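Local coordinates for beta-ketoacyl-[acyl-carrier-protein] synthase III (Pseudomonas aeruginosa, PDB 2X3E) that probably catalyses the first condensation of fatty acid synthesis, joining an acetyl group from acetyl-CoA to two carbons of malonyl-ACP, at residues A91-V94 with A95-G99; T113-V116 with Y117-S121; R232-R236 with V237-A241. The protein carries 1 engineered substitution. All coordinates share one frame; numbering follows the deposited sequence.

Contact 1: residues A91-V94 with A95-G99; sequences APRV and AARLG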
# COMPACT_ATOMS: atom_id res chain seq x y z
N ALA A 91 7.21 6.21 -0.64
CA ALA A 91 8.30 5.27 -0.89
C ALA A 91 9.21 5.65 -2.06
O ALA A 91 10.43 5.58 -1.94
CB ALA A 91 7.76 3.85 -1.08
N PRO A 92 8.63 6.08 -3.20
CA PRO A 92 9.55 6.45 -4.29
C PRO A 92 10.53 7.57 -3.90
O PRO A 92 11.72 7.45 -4.19
CB PRO A 92 8.60 6.90 -5.40
CG PRO A 92 7.34 6.14 -5.14
CD PRO A 92 7.23 6.06 -3.64
N ARG A 93 10.03 8.62 -3.24
CA ARG A 93 10.90 9.72 -2.80
C ARG A 93 11.98 9.21 -1.84
O ARG A 93 13.14 9.58 -1.97
CB ARG A 93 10.10 10.85 -2.14
CG ARG A 93 10.95 12.09 -1.81
CD ARG A 93 10.15 13.21 -1.17
NE ARG A 93 10.99 14.38 -0.93
CZ ARG A 93 10.55 15.56 -0.48
NH1 ARG A 93 9.26 15.73 -0.21
NH2 ARG A 93 11.40 16.56 -0.30
N VAL A 94 11.59 8.37 -0.90
CA VAL A 94 12.54 7.81 0.05
C VAL A 94 13.61 6.97 -0.68
O VAL A 94 14.80 7.14 -0.43
CB VAL A 94 11.83 6.96 1.13
CG1 VAL A 94 12.84 6.24 2.00
CG2 VAL A 94 10.91 7.87 1.97
N ALA A 95 13.18 6.10 -1.59
CA ALA A 95 14.11 5.29 -2.38
C ALA A 95 15.12 6.20 -3.10
O ALA A 95 16.33 5.97 -3.02
CB ALA A 95 13.36 4.40 -3.37
N ALA A 96 14.62 7.24 -3.76
CA ALA A 96 15.48 8.18 -4.48
C ALA A 96 16.50 8.84 -3.55
O ALA A 96 17.68 8.95 -3.89
CB ALA A 96 14.65 9.25 -5.18
N ARG A 97 16.03 9.27 -2.38
CA ARG A 97 16.90 9.93 -1.40
C ARG A 97 17.91 8.99 -0.73
O ARG A 97 18.87 9.45 -0.12
CB ARG A 97 16.06 10.68 -0.35
CG ARG A 97 15.39 11.92 -0.91
CD ARG A 97 14.84 12.83 0.19
NE ARG A 97 15.90 13.37 1.04
CZ ARG A 97 15.77 14.42 1.85
NH1 ARG A 97 14.62 15.10 1.91
NH2 ARG A 97 16.80 14.82 2.59
N LEU A 98 17.69 7.68 -0.85
CA LEU A 98 18.67 6.67 -0.43
C LEU A 98 19.69 6.34 -1.52
O LEU A 98 20.54 5.46 -1.32
CB LEU A 98 17.96 5.37 -0.05
CG LEU A 98 17.14 5.41 1.23
CD1 LEU A 98 16.26 4.19 1.29
CD2 LEU A 98 18.06 5.49 2.45
N GLY A 99 19.59 7.02 -2.66
CA GLY A 99 20.43 6.72 -3.82
C GLY A 99 19.92 5.54 -4.63
O GLY A 99 20.66 4.97 -5.43
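Ala91 to Val94 offer their carbonyls in turn to Ala95, Ala96, Arg97 and Leu98, four i to i+4 bonds that define one short alpha-helix, running from 2.8 Å between Ala95 N and Ala91 O to 3.0 Å between Leu98 N and Val94 O. The last of these is bent, with 133° at its hydrogen, as the helix comes to an end; Gly99, at positive phi, completes a Schellman motif, and its N lies 3.0 Å from Ala96 O in a bond back into the final turn.

Val94 and Leu98 run side by side in the same direction. Leu98 holds CG beside its own backbone N (chi1 -70°), which lays CG 3.4 Å from Val94 O and brings CD1 to 4.1 Å from Val94 CG1, an apolar contact one turn apart. Arg93, extended, and Arg97, bent at chi3, also lie side by side and point the same way, with guanidinium planes inclined by 34°. The 4.2 Å between Arg93 NH2 and Arg97 NH1 is doubtful evidence of like charges meeting, because Arg93 was modelled in two conformers. Arg93 also makes a cation-pi contact with Phe189 of the second subunit.

The helix is the connection of a beta-alpha-beta unit between strands 75-79 and 104-109. Ala91, Val94 and Ala95 press on the first strand through Leu78 and Val76, Ala91 and Pro92 lie on Ala105 of the second, and Leu98 packs against Leu58, Ala61 and Ser62 of helix 53-68.

Contact 2: residues T113-V116 with Y117-S121; sequences TGFV and YGLAS
Tyr117 reaches back one helical turn to Thr113, and Leu119 does the same to Phe115. The Tyr117 ring presents its edge to the threonine methyl, with CD1 3.6 Å from Thr113 CG2, while Thr113 O also lies at that edge, in the ring plane. The same carbonyl takes the Tyr117 N-H in a nearly straight bond (3.1 Å from Tyr117 N to Thr113 O, 177° at the hydrogen). The phenol oxygen is gripped twice, by Gly183 O and by Ala105 N of the second subunit.

Leu119 CG lies over one face of the Phe115 ring, and Leu119 CD1 is 3.7 Å from Phe115 CE2; with Phe115 CG opposite its backbone N (chi1 -169°), the ring swings towards the next turn to meet it. Val116, between these pairs, bonds through its O to Ala120 N at 3.1 Å and turns its side chain onto Ile286 and Leu182.

All touching residues are buried, and helix 114-127 has strands of both sheets against it. Such a central helix, beginning just after the nucleophile position, is characteristic of the thiolase fold: Ala112, the engineered residue at the predicted active site, immediately precedes Thr113.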
# COMPACT_ATOMS: atom_id res chain seq x y z
N THR A 113 -0.89 -2.92 11.95
CA THR A 113 -0.41 -4.20 11.41
C THR A 113 0.46 -4.03 10.15
O THR A 113 0.81 -5.01 9.50
CB THR A 113 -1.60 -5.14 11.07
OG1 THR A 113 -2.63 -5.00 12.07
CG2 THR A 113 -1.15 -6.60 11.00
N GLY A 114 0.80 -2.79 9.82
CA GLY A 114 1.54 -2.48 8.60
C GLY A 114 2.88 -3.18 8.45
O GLY A 114 3.24 -3.58 7.35
N PHE A 115 3.63 -3.31 9.53
CA PHE A 115 4.95 -3.95 9.45
C PHE A 115 4.84 -5.46 9.16
O PHE A 115 5.63 -6.00 8.36
CB PHE A 115 5.77 -3.68 10.70
CG PHE A 115 7.22 -4.06 10.57
CD1 PHE A 115 8.09 -3.27 9.83
CD2 PHE A 115 7.70 -5.22 11.17
CE1 PHE A 115 9.42 -3.63 9.70
CE2 PHE A 115 9.03 -5.58 11.05
CZ PHE A 115 9.89 -4.78 10.31
N VAL A 116 3.86 -6.12 9.78
CA VAL A 116 3.62 -7.55 9.53
C VAL A 116 3.14 -7.80 8.09
O VAL A 116 3.67 -8.69 7.41
CB VAL A 116 2.64 -8.16 10.56
CG1 VAL A 116 2.43 -9.65 10.28
CG2 VAL A 116 3.18 -7.98 11.98
N TYR A 117 2.15 -7.03 7.64
CA TYR A 117 1.68 -7.08 6.25
C TYR A 117 2.80 -6.71 5.29
O TYR A 117 2.93 -7.31 4.23
CB TYR A 117 0.50 -6.13 6.02
CG TYR A 117 -0.86 -6.78 6.19
CD1 TYR A 117 -1.46 -6.90 7.45
CD2 TYR A 117 -1.55 -7.26 5.09
CE1 TYR A 117 -2.71 -7.50 7.59
CE2 TYR A 117 -2.79 -7.86 5.22
CZ TYR A 117 -3.37 -7.98 6.47
OH TYR A 117 -4.61 -8.56 6.57
N GLY A 118 3.59 -5.71 5.67
CA GLY A 118 4.77 -5.31 4.92
C GLY A 118 5.75 -6.44 4.71
O GLY A 118 6.27 -6.62 3.61
N LEU A 119 6.01 -7.22 5.76
CA LEU A 119 6.92 -8.38 5.66
C LEU A 119 6.36 -9.46 4.73
O LEU A 119 7.10 -10.06 3.95
CB LEU A 119 7.19 -8.97 7.04
CG LEU A 119 8.10 -8.17 7.96
CD1 LEU A 119 8.01 -8.69 9.38
CD2 LEU A 119 9.55 -8.21 7.44
N ALA A 120 5.05 -9.69 4.81
CA ALA A 120 4.37 -10.61 3.90
C ALA A 120 4.54 -10.16 2.45
O ALA A 120 4.86 -10.95 1.58
CB ALA A 120 2.89 -10.71 4.25
N SER A 121 4.30 -8.87 2.21
CA SER A 121 4.34 -8.33 0.85
C SER A 121 5.75 -8.32 0.27
O SER A 121 5.97 -8.83 -0.84
CB SER A 121 3.74 -6.92 0.81
OG SER A 121 3.68 -6.43 -0.53

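Contact 3: residues R232-R236 with V237-A241; sequences RVLDR and VGWQA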
# COMPACT_ATOMS: atom_id res chain seq x y z
N ARG A 232 -1.84 -19.29 16.35
CA ARG A 232 -1.98 -19.88 15.02
C ARG A 232 -0.63 -20.08 14.33
O ARG A 232 -0.38 -21.13 13.73
CB ARG A 232 -2.92 -19.05 14.16
CG ARG A 232 -4.36 -19.11 14.66
CD ARG A 232 -5.34 -18.61 13.65
NE ARG A 232 -5.24 -17.17 13.42
CZ ARG A 232 -5.77 -16.22 14.19
NH1 ARG A 232 -6.44 -16.52 15.30
NH2 ARG A 232 -5.61 -14.95 13.86
N VAL A 233 0.24 -19.09 14.42
CA VAL A 233 1.55 -19.19 13.79
C VAL A 233 2.47 -20.18 14.56
O VAL A 233 3.26 -20.90 13.95
CB VAL A 233 2.17 -17.78 13.57
CG1 VAL A 233 2.87 -17.27 14.82
CG2 VAL A 233 3.12 -17.79 12.37
N LEU A 234 2.32 -20.25 15.89
CA LEU A 234 3.04 -21.26 16.70
C LEU A 234 2.67 -22.67 16.25
O LEU A 234 3.54 -23.52 16.00
CB LEU A 234 2.74 -21.09 18.20
CG LEU A 234 3.30 -19.85 18.91
CD1 LEU A 234 2.87 -19.85 20.37
CD2 LEU A 234 4.80 -19.81 18.78
N ASP A 235 1.36 -22.92 16.13
CA ASP A 235 0.83 -24.19 15.64
C ASP A 235 1.33 -24.50 14.23
O ASP A 235 1.63 -25.65 13.93
CB ASP A 235 -0.71 -24.19 15.67
CG ASP A 235 -1.28 -24.31 17.08
OD1 ASP A 235 -0.55 -24.73 18.01
OD2 ASP A 235 -2.48 -23.99 17.26
N ARG A 236 1.43 -23.48 13.39
CA ARG A 236 1.90 -23.66 12.02
C ARG A 236 3.38 -24.05 11.92
O ARG A 236 3.74 -24.90 11.11
CB ARG A 236 1.60 -22.41 11.17
CG ARG A 236 0.14 -22.35 10.74
CD ARG A 236 -0.35 -20.96 10.32
NE ARG A 236 -1.82 -20.95 10.31
CZ ARG A 236 -2.60 -19.87 10.23
NH1 ARG A 236 -2.09 -18.65 10.14
NH2 ARG A 236 -3.93 -20.02 10.24
N VAL A 237 4.22 -23.46 12.78
CA VAL A 237 5.65 -23.72 12.72
C VAL A 237 6.07 -24.85 13.68
O VAL A 237 7.21 -25.31 13.65
CB VAL A 237 6.44 -22.42 13.00
CG1 VAL A 237 6.51 -22.13 14.50
CG2 VAL A 237 7.84 -22.50 12.38
N GLY A 238 5.12 -25.31 14.50
CA GLY A 238 5.36 -26.43 15.40
C GLY A 238 6.12 -26.06 16.65
O GLY A 238 6.92 -26.85 17.15
N TRP A 239 5.87 -24.86 17.16
CA TRP A 239 6.42 -24.42 18.44
C TRP A 239 5.33 -24.39 19.50
O TRP A 239 4.18 -24.09 19.19
CB TRP A 239 7.01 -23.01 18.34
CG TRP A 239 8.17 -22.86 17.43
CD1 TRP A 239 8.95 -23.86 16.91
CD2 TRP A 239 8.69 -21.63 16.92
NE1 TRP A 239 9.92 -23.32 16.10
CE2 TRP A 239 9.79 -21.96 16.10
CE3 TRP A 239 8.34 -20.29 17.08
CZ2 TRP A 239 10.54 -20.99 15.43
CZ3 TRP A 239 9.08 -19.32 16.42
CH2 TRP A 239 10.17 -19.68 15.60
N GLN A 240 5.70 -24.71 20.73
CA GLN A 240 4.85 -24.44 21.88
C GLN A 240 5.15 -23.02 22.33
O GLN A 240 6.18 -22.45 21.96
CB GLN A 240 5.14 -25.41 23.01
CG GLN A 240 4.86 -26.87 22.69
CD GLN A 240 5.22 -27.80 23.85
OE1 GLN A 240 5.10 -27.42 25.02
NE2 GLN A 240 5.65 -29.01 23.52
N ALA A 241 4.27 -22.44 23.14
CA ALA A 241 4.51 -21.10 23.67
C ALA A 241 5.85 -21.04 24.41
O ALA A 241 6.59 -20.08 24.26
CB ALA A 241 3.38 -20.66 24.59
O HOH W 1 1.38 -24.04 19.70
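Leu234 and Trp239 meet in a helix-ending contact, where the last turn of helix 215-237 gives way to the loop leading to strand 246-249. The evidence lies first in the backbone. Val237 N still makes the helical bond to Val233 O at 3.0 Å, but Gly238 takes a positive phi of 79° and the chain turns back across the helix end. Leu234 O then collects several N-H groups: Trp239 N at 2.9 Å, an i to i+5 bond with 155° at the hydrogen, and Gly238 N at 2.8 Å, poorly angled and weak. A third, from Val237 N, is weak as well.

The Leu234 side chain packs against the returning loop. Its two methyls divide the work: CD2 comes 3.9 Å from Trp239 CB and sits at the edge of the indole, near the ring plane, whereas CD1 lies 3.9 Å from Ala241 CA. The leucine and tryptophan side chains cross at about a right angle. In the modelled conformer, one of two, Val237 CG1 lies over one indole face, offset toward the rim. Trp239 itself heads away to Leu178, Asn304 and Ala320 on strands 177-184, 304-311 and 315-322 of the four-stranded sheet.

At the surface a water donates to Asp235 OD1 at 2.7 Å and to Trp239 O at 2.8 Å, tying helix and loop together. On the helix itself, Arg232 CB lies over one face of the Arg236 guanidinium, and both arginines form salt bridges to Asp181. The chemistry therefore implies a two-sided closure: a shared carbonyl and a bridging water supply the polar links, and Leu234 against Trp239 and Ala241 the apolar one.

In the fold
Along the chain the contacts come in series, contact 1, then contact 2, then contact 3, and none touches another. Contact 2 lies closest to the chain centre; its own centre is about 20 Å from that of contact 1 and about 19 Å from that of contact 3, while the centres of the outer two stand about 37 Å apart. That spacing follows the layering of the thiolase fold. Helix 91-97 packs on the five-stranded sheet, helix 215-237 on the four-stranded sheet, and helix 114-127 runs between the two. Strand 104-109 borders contacts 1 and 2, and strand 177-184 borders contacts 2 and 3. Contacts 1 and 2 also reach the second subunit of the homodimer, whereas contact 3 touches no other chain of it.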